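Local coordinates for protein 2-hydroxyethylphosphonate dioxygenase (Streptomyces viridochromogenes, PDB 4YAR) that converts 2-hydroxyethylphosphonate and dioxygen into hydroxymethylphosphonate and formate with a single non-heme ferrous ion, a step in the biosynthesis of the antibiotic bialaphos, at residues P123-G128 and P181-L186; A133-L138 and A192-Y197; D142-W147 and Q154-L159; D172-P177 and D298-T303. The protein carries 1 engineered substitution. All coordinates share one frame; numbering follows the deposited sequence.

Contact 1: residues P123-G128 and P181-L186. With CD (cadmium ion), chain B.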
loop_
_atom_site.group_PDB
_atom_site.type_symbol
_atom_site.label_atom_id
_atom_site.label_comp_id
_atom_site.label_asym_id
_atom_site.label_seq_id
_atom_site.Cartn_x
_atom_site.Cartn_y
_atom_site.Cartn_z
ATOM N N PRO A 123 27.633 -7.057 -5.108
ATOM C CA PRO A 123 26.837 -7.173 -3.919
ATOM C C PRO A 123 25.914 -8.417 -3.967
ATOM O O PRO A 123 25.090 -8.544 -4.844
ATOM C CB PRO A 123 25.979 -5.880 -3.921
ATOM C CG PRO A 123 25.890 -5.473 -5.356
ATOM C CD PRO A 123 27.198 -5.960 -5.981
ATOM N N ALA A 124 26.035 -9.282 -2.973
ATOM C CA ALA A 124 25.336 -10.543 -2.957
ATOM C C ALA A 124 23.854 -10.227 -2.871
ATOM O O ALA A 124 23.471 -9.274 -2.187
ATOM C CB ALA A 124 25.814 -11.411 -1.779
ATOM N N LEU A 125 23.054 -10.989 -3.595
ATOM C CA LEU A 125 21.596 -10.729 -3.635
ATOM C C LEU A 125 20.850 -11.148 -2.384
ATOM O O LEU A 125 21.276 -12.063 -1.679
ATOM C CB LEU A 125 20.990 -11.460 -4.846
ATOM C CG LEU A 125 21.402 -10.923 -6.218
ATOM C CD1 LEU A 125 21.033 -11.987 -7.243
ATOM C CD2 LEU A 125 20.735 -9.621 -6.589
ATOM N N ASN A 126 19.728 -10.476 -2.071
ATOM C CA ASN A 126 18.785 -11.019 -1.099
ATOM C C ASN A 126 17.827 -12.015 -1.777
ATOM O O ASN A 126 17.957 -12.301 -2.973
ATOM C CB ASN A 126 18.034 -9.892 -0.380
ATOM C CG ASN A 126 17.071 -9.137 -1.273
ATOM O OD1 ASN A 126 16.694 -9.591 -2.340
ATOM N ND2 ASN A 126 16.644 -7.933 -0.798
ATOM N N ASN A 127 16.850 -12.507 -1.031
ATOM C CA ASN A 127 15.842 -13.442 -1.563
ATOM C C ASN A 127 14.646 -12.810 -2.293
ATOM O O ASN A 127 13.905 -13.508 -2.984
ATOM C CB ASN A 127 15.266 -14.290 -0.421
ATOM C CG ASN A 127 16.334 -15.076 0.333
ATOM O OD1 ASN A 127 16.252 -15.237 1.563
ATOM N ND2 ASN A 127 17.347 -15.560 -0.397
ATOM N N GLY A 128 14.417 -11.518 -2.141
ATOM C CA GLY A 128 13.178 -10.915 -2.728
ATOM C C GLY A 128 12.034 -11.008 -1.717
ATOM O O GLY A 128 12.127 -11.747 -0.764
ATOM N N PRO A 181 14.758 -10.433 -6.545
ATOM C CA PRO A 181 15.875 -10.298 -5.598
ATOM C C PRO A 181 16.680 -9.054 -5.937
ATOM O O PRO A 181 16.807 -8.718 -7.125
ATOM C CB PRO A 181 16.723 -11.528 -5.873
ATOM C CG PRO A 181 15.763 -12.517 -6.438
ATOM C CD PRO A 181 14.850 -11.697 -7.287
ATOM N N HIS A 182 17.224 -8.385 -4.929
ATOM C CA HIS A 182 17.895 -7.115 -5.187
ATOM C C HIS A 182 19.010 -6.896 -4.195
ATOM O O HIS A 182 19.023 -7.504 -3.083
ATOM C CB HIS A 182 16.900 -5.935 -5.176
ATOM C CG HIS A 182 15.916 -5.989 -4.068
ATOM N ND1 HIS A 182 14.916 -6.939 -4.022
ATOM C CD2 HIS A 182 15.763 -5.226 -2.961
ATOM C CE1 HIS A 182 14.180 -6.740 -2.940
ATOM N NE2 HIS A 182 14.693 -5.716 -2.282
ATOM N N SER A 183 19.981 -6.088 -4.587
ATOM C CA SER A 183 20.994 -5.616 -3.638
ATOM C C SER A 183 21.675 -4.427 -4.195
ATOM O O SER A 183 21.465 -4.062 -5.364
ATOM C CB SER A 183 22.056 -6.703 -3.337
ATOM O OG SER A 183 22.642 -7.147 -4.563
ATOM N N TYR A 184 22.538 -3.802 -3.387
ATOM C CA TYR A 184 23.179 -2.552 -3.792
ATOM C C TYR A 184 24.629 -2.502 -3.324
ATOM O O TYR A 184 24.902 -3.024 -2.255
ATOM C CB TYR A 184 22.425 -1.368 -3.125
ATOM C CG TYR A 184 20.949 -1.374 -3.453
ATOM C CD1 TYR A 184 20.467 -0.839 -4.643
ATOM C CD2 TYR A 184 20.041 -1.909 -2.593
ATOM C CE1 TYR A 184 19.099 -0.873 -4.955
ATOM C CE2 TYR A 184 18.675 -1.948 -2.880
ATOM C CZ TYR A 184 18.214 -1.432 -4.057
ATOM O OH TYR A 184 16.871 -1.478 -4.311
ATOM N N SER A 185 25.510 -1.838 -4.098
ATOM C CA SER A 185 26.817 -1.492 -3.647
ATOM C C SER A 185 27.109 -0.071 -3.981
ATOM O O SER A 185 26.384 0.507 -4.805
ATOM C CB SER A 185 27.876 -2.365 -4.316
ATOM O OG SER A 185 27.786 -2.308 -5.722
ATOM N N LEU A 186 28.206 0.466 -3.460
ATOM C CA LEU A 186 28.627 1.789 -3.839
ATOM C C LEU A 186 29.184 1.782 -5.263
ATOM O O LEU A 186 29.843 0.845 -5.670
ATOM C CB LEU A 186 29.687 2.307 -2.866
ATOM C CG LEU A 186 29.231 2.420 -1.445
ATOM C CD1 LEU A 186 30.416 2.824 -0.561
ATOM C CD2 LEU A 186 28.126 3.497 -1.321
HETATM CD CD CD B . 13.710 -4.859 -0.268
HETATM O O HOH W 1 12.891 -3.661 1.377
HETATM O O HOH W 2 15.418 -3.057 -0.164
HETATM O O HOH W 3 12.178 -3.238 -1.017
HETATM O O HOH W 4 14.745 -6.364 1.248
#
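Asn126 meets His182 through both backbone and side chain. The backbone N of Asn126 donates to His182 O at 3.2 Å. Along the Asn126 side chain, CB lies 3.7 Å from His182 O, and a chi1 of 69°, with CG between the backbone N and the carbonyl carbon, brings CG to 3.1 Å from that same His182 O. OD1 of Asn126 then accepts from His182 N at 2.9 Å in a nearly straight bond (167°) and, from the opposite face of the amide plane, from Gly128 N at 3.0 Å. That second bond makes an Asx turn, so one oxygen both shapes the loop and ties it to the residue that binds the metal. At the tip ND2 lies over one face of the His182 imidazole, toward its rim, with the two planes nearly perpendicular (87°).

This is the metal site of the dioxygenase. In this crystal His182 NE2 binds a cadmium ion at 2.4 Å, with His129 and four waters completing the shell; His182 and His129 also bind the iron of the native enzyme, and Asn126 belongs to the substrate site. Cys180 O accepts a hydrogen bond from His182 ND1, which leaves NE2 to the metal. Gly128 suits its place because its backbone angles would jam a CB against the preceding carbonyl.

Farther along, Ser183 points toward the loop and its OG donates to Pro123 O at 2.8 Å, from above the carbonyl plane. The ring of Pro123 packs on Ser185, its CG 3.7 Å from Ser185 OG.

Contact 2: residues A133-L138 and A192-Y197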
loop_
_atom_site.group_PDB
_atom_site.type_symbol
_atom_site.label_atom_id
_atom_site.label_comp_id
_atom_site.label_asym_id
_atom_site.label_seq_id
_atom_site.Cartn_x
_atom_site.Cartn_y
_atom_site.Cartn_z
ATOM N N ALA A 133 8.219 -2.079 -3.841
ATOM C CA ALA A 133 8.795 -0.938 -3.107
ATOM C C ALA A 133 9.201 0.199 -4.039
ATOM O O ALA A 133 9.602 -0.036 -5.171
ATOM C CB ALA A 133 9.986 -1.379 -2.300
ATOM N N ILE A 134 9.146 1.438 -3.528
ATOM C CA ILE A 134 9.827 2.557 -4.174
ATOM C C ILE A 134 11.186 2.632 -3.452
ATOM O O ILE A 134 11.250 2.547 -2.225
ATOM C CB ILE A 134 9.042 3.924 -4.068
ATOM C CG1 ILE A 134 7.783 3.987 -4.978
ATOM C CG2 ILE A 134 9.920 5.125 -4.409
ATOM C CD1 ILE A 134 6.817 5.144 -4.686
ATOM N N THR A 135 12.257 2.792 -4.224
ATOM C CA THR A 135 13.601 2.949 -3.735
ATOM C C THR A 135 14.172 4.211 -4.332
ATOM O O THR A 135 14.039 4.504 -5.542
ATOM C CB THR A 135 14.538 1.771 -4.098
ATOM O OG1 THR A 135 13.934 0.534 -3.655
ATOM C CG2 THR A 135 15.897 1.966 -3.443
ATOM N N VAL A 136 14.692 5.008 -3.440
ATOM C CA VAL A 136 15.287 6.308 -3.809
ATOM C C VAL A 136 16.672 6.439 -3.192
ATOM O O VAL A 136 16.883 6.128 -2.022
ATOM C CB VAL A 136 14.360 7.481 -3.458
ATOM C CG1 VAL A 136 14.031 7.549 -1.994
ATOM C CG2 VAL A 136 14.881 8.809 -4.017
ATOM N N ASN A 137 17.586 6.959 -3.995
ATOM C CA ASN A 137 18.938 7.250 -3.532
ATOM C C ASN A 137 18.973 8.598 -2.815
ATOM O O ASN A 137 18.689 9.661 -3.375
ATOM C CB ASN A 137 19.957 7.201 -4.655
ATOM C CG ASN A 137 21.425 7.281 -4.157
ATOM O OD1 ASN A 137 21.738 7.397 -2.935
ATOM N ND2 ASN A 137 22.352 7.159 -5.108
ATOM N N LEU A 138 19.317 8.584 -1.553
ATOM C CA LEU A 138 19.471 9.841 -0.786
ATOM C C LEU A 138 20.857 10.519 -1.016
ATOM O O LEU A 138 21.102 11.701 -0.667
ATOM C CB LEU A 138 19.362 9.539 0.724
ATOM C CG LEU A 138 18.022 9.085 1.314
ATOM C CD1 LEU A 138 17.956 8.810 2.826
ATOM C CD2 LEU A 138 16.907 9.999 0.827
ATOM N N ALA A 192 26.853 6.456 0.510
ATOM C CA ALA A 192 25.395 6.624 0.147
ATOM C C ALA A 192 24.433 5.925 1.059
ATOM O O ALA A 192 24.749 4.864 1.707
ATOM C CB ALA A 192 25.134 6.164 -1.277
ATOM N N ARG A 193 23.232 6.537 1.122
ATOM C CA ARG A 193 22.061 5.940 1.770
ATOM C C ARG A 193 20.893 5.880 0.841
ATOM O O ARG A 193 20.819 6.673 -0.087
ATOM C CB ARG A 193 21.642 6.744 3.020
ATOM C CG ARG A 193 22.745 6.881 4.064
ATOM C CD ARG A 193 22.154 7.463 5.336
ATOM N NE ARG A 193 21.652 8.821 5.060
ATOM C CZ ARG A 193 20.902 9.500 5.904
ATOM N NH1 ARG A 193 20.635 9.013 7.115
ATOM N NH2 ARG A 193 20.512 10.710 5.575
ATOM N N ILE A 194 20.017 4.897 1.057
ATOM C CA ILE A 194 18.738 4.800 0.307
ATOM C C ILE A 194 17.553 4.759 1.261
ATOM O O ILE A 194 17.705 4.404 2.447
ATOM C CB ILE A 194 18.639 3.599 -0.668
ATOM C CG1 ILE A 194 18.552 2.306 0.117
ATOM C CG2 ILE A 194 19.788 3.545 -1.670
ATOM C CD1 ILE A 194 18.511 1.080 -0.700
ATOM N N VAL A 195 16.374 5.172 0.784
ATOM C CA VAL A 195 15.133 4.736 1.423
ATOM C C VAL A 195 14.497 3.680 0.600
ATOM O O VAL A 195 14.388 3.857 -0.643
ATOM C CB VAL A 195 14.045 5.822 1.565
ATOM C CG1 VAL A 195 12.755 5.212 2.136
ATOM C CG2 VAL A 195 14.515 7.022 2.284
ATOM N N SER A 196 14.064 2.599 1.252
ATOM C CA SER A 196 13.286 1.567 0.606
ATOM C C SER A 196 11.929 1.590 1.285
ATOM O O SER A 196 11.830 1.344 2.499
ATOM C CB SER A 196 13.926 0.203 0.692
ATOM O OG SER A 196 13.122 -0.788 0.037
ATOM N N TYR A 197 10.910 1.919 0.510
ATOM C CA TYR A 197 9.550 2.095 0.976
ATOM C C TYR A 197 8.607 1.058 0.325
ATOM O O TYR A 197 8.331 1.148 -0.882
ATOM C CB TYR A 197 9.026 3.480 0.610
ATOM C CG TYR A 197 7.637 3.751 1.183
ATOM C CD1 TYR A 197 7.480 4.060 2.520
ATOM C CD2 TYR A 197 6.509 3.682 0.389
ATOM C CE1 TYR A 197 6.235 4.271 3.069
ATOM C CE2 TYR A 197 5.239 3.911 0.894
ATOM C CZ TYR A 197 5.097 4.223 2.251
ATOM O OH TYR A 197 3.835 4.431 2.736
#
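Val136 and Val195 are paired across the strands, a hydrogen-bonded pair in the antiparallel sheet where strands 133-140 and 192-198 run side by side. Val136 N donates to Val195 O and Val195 N to Val136 O, both at 3.0 Å, and Ile134 and Tyr197 form a second reciprocal pair.

The tight part is the buried middle. The two valines lie alongside one another, pointing the same way, with Val136 CG1 4.0 Å from Val195 CB; beta-branched residues suit such extended backbone. On the face of Thr135 and Ile194, Thr135 CG2 meets Ile194 CD1 at 3.9 Å. Tyr184 packs against both of these residues from the neighbouring small sheet. Ser196, also on this face, belongs to the substrate site, and its short side chain lies near the cadmium ion held by His182.

Toward Leu138 and Arg193 the contact is more open to solvent, both residues being partly exposed, although Leu138 N still donates to Arg193 O. Arg193 reaches a salt bridge with Asp383, giving its charge a partner outside the strand pair. Leu138 CD1 meets Val195 CG2 at 3.9 Å, while the same CD1 lies over one face of the Arg193 guanidinium, 4.2 Å from NH2.

Contact 3: residues D142-W147 and Q154-L159. With CD (cadmium ion), chain H.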
loop_
_atom_site.group_PDB
_atom_site.type_symbol
_atom_site.label_atom_id
_atom_site.label_comp_id
_atom_site.label_asym_id
_atom_site.label_seq_id
_atom_site.Cartn_x
_atom_site.Cartn_y
_atom_site.Cartn_z
ATOM N N ASP A 142 26.627 7.902 -5.801
ATOM C CA ASP A 142 25.983 6.947 -6.741
ATOM C C ASP A 142 26.117 5.544 -6.183
ATOM O O ASP A 142 27.132 5.210 -5.523
ATOM C CB ASP A 142 26.662 6.998 -8.097
ATOM C CG ASP A 142 26.530 8.328 -8.858
ATOM O OD1 ASP A 142 25.715 9.247 -8.605
ATOM O OD2 ASP A 142 27.348 8.476 -9.780
ATOM N N ILE A 143 25.101 4.711 -6.416
ATOM C CA ILE A 143 25.150 3.307 -6.061
ATOM C C ILE A 143 24.830 2.451 -7.246
ATOM O O ILE A 143 24.249 2.917 -8.236
ATOM C CB ILE A 143 24.205 2.978 -4.929
ATOM C CG1 ILE A 143 22.774 3.196 -5.394
ATOM C CG2 ILE A 143 24.539 3.855 -3.728
ATOM C CD1 ILE A 143 21.675 2.920 -4.382
ATOM N N ASN A 144 25.311 1.226 -7.176
ATOM C CA ASN A 144 24.894 0.221 -8.140
ATOM C C ASN A 144 23.683 -0.501 -7.626
ATOM O O ASN A 144 23.692 -0.963 -6.486
ATOM C CB ASN A 144 25.973 -0.842 -8.329
ATOM C CG ASN A 144 27.303 -0.303 -8.886
ATOM O OD1 ASN A 144 28.331 -0.446 -8.258
ATOM N ND2 ASN A 144 27.281 0.277 -10.040
ATOM N N GLY A 145 22.682 -0.668 -8.495
ATOM C CA GLY A 145 21.588 -1.561 -8.269
ATOM C C GLY A 145 21.772 -2.865 -9.018
ATOM O O GLY A 145 22.189 -2.852 -10.192
ATOM N N ARG A 146 21.519 -3.962 -8.322
ATOM C CA ARG A 146 21.581 -5.337 -8.889
ATOM C C ARG A 146 20.255 -6.062 -8.748
ATOM O O ARG A 146 19.691 -6.123 -7.630
ATOM C CB ARG A 146 22.688 -6.159 -8.224
ATOM C CG ARG A 146 23.027 -7.479 -8.896
ATOM C CD ARG A 146 24.035 -8.278 -8.085
ATOM N NE ARG A 146 24.276 -9.599 -8.683
ATOM C CZ ARG A 146 25.015 -10.547 -8.137
ATOM N NH1 ARG A 146 25.591 -10.350 -6.938
ATOM N NH2 ARG A 146 25.176 -11.703 -8.794
ATOM N N TRP A 147 19.770 -6.631 -9.869
ATOM C CA TRP A 147 18.460 -7.336 -9.936
ATOM C C TRP A 147 18.509 -8.733 -10.562
ATOM O O TRP A 147 17.475 -9.229 -10.971
ATOM C CB TRP A 147 17.396 -6.514 -10.721
ATOM C CG TRP A 147 17.264 -5.246 -10.099
ATOM C CD1 TRP A 147 16.682 -4.996 -8.864
ATOM C CD2 TRP A 147 17.928 -4.039 -10.476
ATOM N NE1 TRP A 147 16.898 -3.679 -8.510
ATOM C CE2 TRP A 147 17.678 -3.085 -9.466
ATOM C CE3 TRP A 147 18.705 -3.664 -11.572
ATOM C CZ2 TRP A 147 18.150 -1.768 -9.549
ATOM C CZ3 TRP A 147 19.130 -2.375 -11.657
ATOM C CH2 TRP A 147 18.863 -1.434 -10.652
ATOM N N GLN A 154 20.326 -5.112 -18.139
ATOM C CA GLN A 154 18.991 -5.255 -17.593
ATOM C C GLN A 154 19.044 -5.607 -16.118
ATOM O O GLN A 154 18.040 -5.526 -15.428
ATOM C CB GLN A 154 18.207 -6.352 -18.318
ATOM C CG GLN A 154 17.926 -6.053 -19.783
ATOM C CD GLN A 154 19.198 -6.116 -20.624
ATOM O OE1 GLN A 154 20.022 -7.036 -20.487
ATOM N NE2 GLN A 154 19.378 -5.123 -21.479
ATOM N N THR A 155 20.203 -6.012 -15.618
ATOM C CA THR A 155 20.260 -6.460 -14.209
ATOM C C THR A 155 21.207 -5.666 -13.315
ATOM O O THR A 155 21.438 -6.049 -12.179
ATOM C CB THR A 155 20.682 -7.937 -14.186
ATOM O OG1 THR A 155 21.969 -8.072 -14.798
ATOM C CG2 THR A 155 19.641 -8.794 -14.968
ATOM N N TRP A 156 21.779 -4.574 -13.812
ATOM C CA TRP A 156 22.870 -3.883 -13.113
ATOM C C TRP A 156 22.806 -2.489 -13.676
ATOM O O TRP A 156 22.961 -2.288 -14.895
ATOM C CB TRP A 156 24.196 -4.573 -13.431
ATOM C CG TRP A 156 25.446 -3.983 -12.884
ATOM C CD1 TRP A 156 26.406 -3.372 -13.584
ATOM C CD2 TRP A 156 25.924 -4.089 -11.551
ATOM N NE1 TRP A 156 27.440 -3.055 -12.802
ATOM C CE2 TRP A 156 27.183 -3.483 -11.529
ATOM C CE3 TRP A 156 25.399 -4.600 -10.385
ATOM C CZ2 TRP A 156 27.911 -3.336 -10.388
ATOM C CZ3 TRP A 156 26.153 -4.501 -9.234
ATOM C CH2 TRP A 156 27.423 -3.872 -9.257
ATOM N N ARG A 157 22.471 -1.503 -12.832
ATOM C CA ARG A 157 22.343 -0.130 -13.311
ATOM C C ARG A 157 22.636 0.809 -12.163
ATOM O O ARG A 157 22.348 0.453 -10.963
ATOM C CB ARG A 157 20.937 0.163 -13.810
ATOM C CG ARG A 157 20.865 1.476 -14.583
ATOM C CD ARG A 157 19.482 1.971 -14.902
ATOM N NE ARG A 157 18.788 1.051 -15.787
ATOM C CZ ARG A 157 17.780 1.405 -16.603
ATOM N NH1 ARG A 157 17.346 2.679 -16.666
ATOM N NH2 ARG A 157 17.209 0.461 -17.353
ATOM N N VAL A 158 23.246 1.940 -12.485
ATOM C CA VAL A 158 23.577 2.954 -11.473
ATOM C C VAL A 158 22.330 3.814 -11.099
ATOM O O VAL A 158 21.718 4.520 -11.950
ATOM C CB VAL A 158 24.737 3.848 -11.908
ATOM C CG1 VAL A 158 24.971 5.014 -10.941
ATOM C CG2 VAL A 158 26.005 3.059 -12.039
ATOM N N LEU A 159 22.015 3.808 -9.814
ATOM C CA LEU A 159 21.093 4.775 -9.264
ATOM C C LEU A 159 21.885 5.978 -8.784
ATOM O O LEU A 159 22.562 5.921 -7.753
ATOM C CB LEU A 159 20.398 4.174 -8.056
ATOM C CG LEU A 159 19.125 3.414 -8.134
ATOM C CD1 LEU A 159 19.493 1.930 -8.046
ATOM C CD2 LEU A 159 18.309 3.851 -6.938
HETATM CD CD CD H . 26.148 10.449 -10.582
HETATM O O HOH W 5 24.178 12.114 -10.905
#
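A beta hairpin joins Asp142-Trp147 to Gln154-Leu159, and its two strands, 143-146 and 156-159, form part of a small antiparallel sheet whose third strand is 183-186. Ile143 with Leu159 and Gly145 with Arg157 are the hydrogen-bonded pairs; Gly145 N reaches Arg157 O at 2.7 Å. Beyond them Trp147 N donates to Thr155 O.

On one face of the hairpin, Asn144 CB stands over one face of the Trp156 indole, offset toward the rim. This is a CH-pi contact, with the CB of Asn144 3.8 Å from the centroid of the six-membered ring of Trp156. A chi1 of 177° sets CG of Trp156 anti to its backbone N. Arg146 CB meets the edge of the same indole in its plane. The aliphatic base of Arg146 thus packs against carbon, while its guanidinium bonds to Pro123 O and to the turn at Gly148 and Glu149.

The other face is largely carbon near Ile143, Leu159 and Trp147. Ile143 CG1 packs 3.7 Å from Leu159 CB, and Trp147 brings CZ3 to 3.8 Å from Arg157 CB at the ring edge. Glycine suits position 145 because any CB there would collide with Trp147 and Leu159. Trp147 NE1 bonds to Tyr174 OH, and the Trp147 side chain is about 4 Å from those of His176 and His182 at nearest atoms.

Where strand 143-146 begins, Asp142 grips a second cadmium ion together with His160 and His163, its OD1 and OD2 each 2.4 Å from the metal.

Contact 4: residues D172-P177 and D298-T303. Engineered in segment 172-177: His176 (natural residue Glu).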
loop_
_atom_site.group_PDB
_atom_site.type_symbol
_atom_site.label_atom_id
_atom_site.label_comp_id
_atom_site.label_asym_id
_atom_site.label_seq_id
_atom_site.Cartn_x
_atom_site.Cartn_y
_atom_site.Cartn_z
ATOM N N ASP A 172 18.020 9.439 -8.158
ATOM C CA ASP A 172 17.177 8.590 -8.978
ATOM C C ASP A 172 16.258 7.761 -8.071
ATOM O O ASP A 172 16.617 7.422 -6.886
ATOM C CB ASP A 172 18.041 7.617 -9.817
ATOM C CG ASP A 172 18.842 8.257 -10.979
ATOM O OD1 ASP A 172 18.662 9.416 -11.386
ATOM O OD2 ASP A 172 19.771 7.558 -11.484
ATOM N N SER A 173 15.127 7.326 -8.635
ATOM C CA SER A 173 14.234 6.413 -7.952
ATOM C C SER A 173 13.691 5.399 -8.902
ATOM O O SER A 173 13.674 5.643 -10.098
ATOM C CB SER A 173 13.074 7.166 -7.247
ATOM O OG SER A 173 12.366 7.960 -8.183
ATOM N N TYR A 174 13.259 4.277 -8.385
ATOM C CA TYR A 174 12.569 3.295 -9.173
ATOM C C TYR A 174 11.645 2.415 -8.318
ATOM O O TYR A 174 11.796 2.303 -7.071
ATOM C CB TYR A 174 13.557 2.411 -9.957
ATOM C CG TYR A 174 14.220 1.328 -9.120
ATOM C CD1 TYR A 174 15.155 1.610 -8.128
ATOM C CD2 TYR A 174 13.902 -0.021 -9.355
ATOM C CE1 TYR A 174 15.726 0.604 -7.374
ATOM C CE2 TYR A 174 14.482 -1.024 -8.628
ATOM C CZ TYR A 174 15.403 -0.731 -7.651
ATOM O OH TYR A 174 15.915 -1.792 -6.920
ATOM N N VAL A 175 10.781 1.685 -9.018
ATOM C CA VAL A 175 9.896 0.747 -8.383
ATOM C C VAL A 175 10.404 -0.630 -8.678
ATOM O O VAL A 175 10.528 -1.032 -9.843
ATOM C CB VAL A 175 8.480 0.811 -8.874
ATOM C CG1 VAL A 175 7.688 -0.305 -8.170
ATOM C CG2 VAL A 175 7.916 2.174 -8.563
ATOM N N HIS A 176 10.568 -1.343 -7.570
ATOM C CA HIS A 176 11.077 -2.676 -7.534
ATOM C C HIS A 176 9.854 -3.571 -7.695
ATOM O O HIS A 176 8.787 -3.390 -7.048
ATOM C CB HIS A 176 11.862 -2.897 -6.223
ATOM C CG HIS A 176 12.523 -4.225 -6.128
ATOM N ND1 HIS A 176 13.353 -4.723 -7.112
ATOM C CD2 HIS A 176 12.464 -5.175 -5.165
ATOM C CE1 HIS A 176 13.772 -5.924 -6.756
ATOM N NE2 HIS A 176 13.273 -6.203 -5.563
ATOM N N PRO A 177 9.962 -4.513 -8.627
ATOM C CA PRO A 177 8.814 -5.369 -8.725
ATOM C C PRO A 177 8.757 -6.403 -7.584
ATOM O O PRO A 177 9.769 -6.713 -6.988
ATOM C CB PRO A 177 9.017 -6.064 -10.070
ATOM C CG PRO A 177 10.481 -6.026 -10.359
ATOM C CD PRO A 177 11.037 -4.862 -9.598
ATOM N N ASP A 298 8.928 -6.773 -16.701
ATOM C CA ASP A 298 9.654 -7.048 -15.426
ATOM C C ASP A 298 11.053 -6.417 -15.285
ATOM O O ASP A 298 11.683 -6.545 -14.223
ATOM C CB ASP A 298 9.676 -8.565 -15.077
ATOM C CG ASP A 298 10.830 -9.340 -15.734
ATOM O OD1 ASP A 298 11.341 -8.911 -16.785
ATOM O OD2 ASP A 298 11.209 -10.403 -15.196
ATOM N N GLY A 299 11.524 -5.734 -16.330
ATOM C CA GLY A 299 12.659 -4.826 -16.188
ATOM C C GLY A 299 12.389 -3.748 -15.151
ATOM O O GLY A 299 11.283 -3.639 -14.603
ATOM N N VAL A 300 13.410 -2.961 -14.847
ATOM C CA VAL A 300 13.228 -1.776 -13.999
ATOM C C VAL A 300 13.184 -0.521 -14.900
ATOM O O VAL A 300 12.836 0.563 -14.437
ATOM C CB VAL A 300 14.289 -1.703 -12.856
ATOM C CG1 VAL A 300 14.203 -2.945 -11.958
ATOM C CG2 VAL A 300 15.714 -1.541 -13.397
ATOM N N GLY A 301 13.485 -0.691 -16.190
ATOM C CA GLY A 301 13.432 0.385 -17.186
ATOM C C GLY A 301 12.144 1.187 -17.256
ATOM O O GLY A 301 12.204 2.409 -17.371
ATOM N N LYS A 302 10.976 0.546 -17.160
ATOM C CA LYS A 302 9.717 1.250 -17.349
ATOM C C LYS A 302 9.481 2.219 -16.220
ATOM O O LYS A 302 8.969 3.273 -16.456
ATOM C CB LYS A 302 8.499 0.298 -17.486
ATOM C CG LYS A 302 7.268 0.839 -18.261
ATOM C CD LYS A 302 5.996 0.032 -17.871
ATOM C CE LYS A 302 4.706 0.223 -18.726
ATOM N NZ LYS A 302 3.596 -0.810 -18.495
ATOM N N THR A 303 9.816 1.883 -14.976
ATOM C CA THR A 303 9.407 2.819 -13.913
ATOM C C THR A 303 10.547 3.767 -13.537
ATOM O O THR A 303 10.347 4.828 -12.846
ATOM C CB THR A 303 8.993 2.075 -12.647
ATOM O OG1 THR A 303 10.093 1.263 -12.229
ATOM C CG2 THR A 303 7.854 1.207 -12.924
#
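Tyr174 brings CD2 and CE2 of its ring to 3.9 Å from Val300 CG1. Val300 CG1 also lies 4.4 Å from Pro177 CD, so a single compact branch touches both ring systems of the strand end. A flat aromatic and a rigid proline suit this place, offering carbon surface to the valine.

The segments join edge strand 173-176 of the six-strand antiparallel sheet to the loop that leads into helix 307-312. At Thr303 the loop comes up to the strand's backbone: OG1 accepts a weak hydrogen bond from Val175 N at 3.3 Å, and Thr303 CB packs 4.0 Å from Val175 CB. Threonine suits the spot because it brings a hydroxyl and a methyl together on one beta-branched carbon.

Tyr174 carries its hydroxyl past the loop to Trp147 NE1 and Tyr184 OH. His176, an engineered replacement of the natural glutamate, points away from the loop; it was modelled in two conformers, and its close approach to the ring of His182 is therefore doubtful. Between these two segments, burial of carbon by Tyr174, Val175, Pro177 and Val300 outweighs the single weak bond.

Contacts 1, 2 and 4 hold residues of one active site. Contact 1 supplies His182, a ligand of the bound cadmium, and Asn126; contact 2 adds Ser196, whose side chain is about 4 Å from that cadmium at nearest atoms; contact 4 carries His176 of the substrate site. Contact 3 borders the site through Trp147 and has its own cadmium at Asp142. Contacts 2 and 4 share a sheet, with Thr135 N 2.9 Å from Tyr174 O, while contacts 1 and 3 share the smaller one, where Asn144 N is 2.7 Å from Ser185 O. Tyr174 links the two sheets. The centres of contacts 1 and 3 lie about 10 Å apart, those of contacts 1 and 4 about 15 Å.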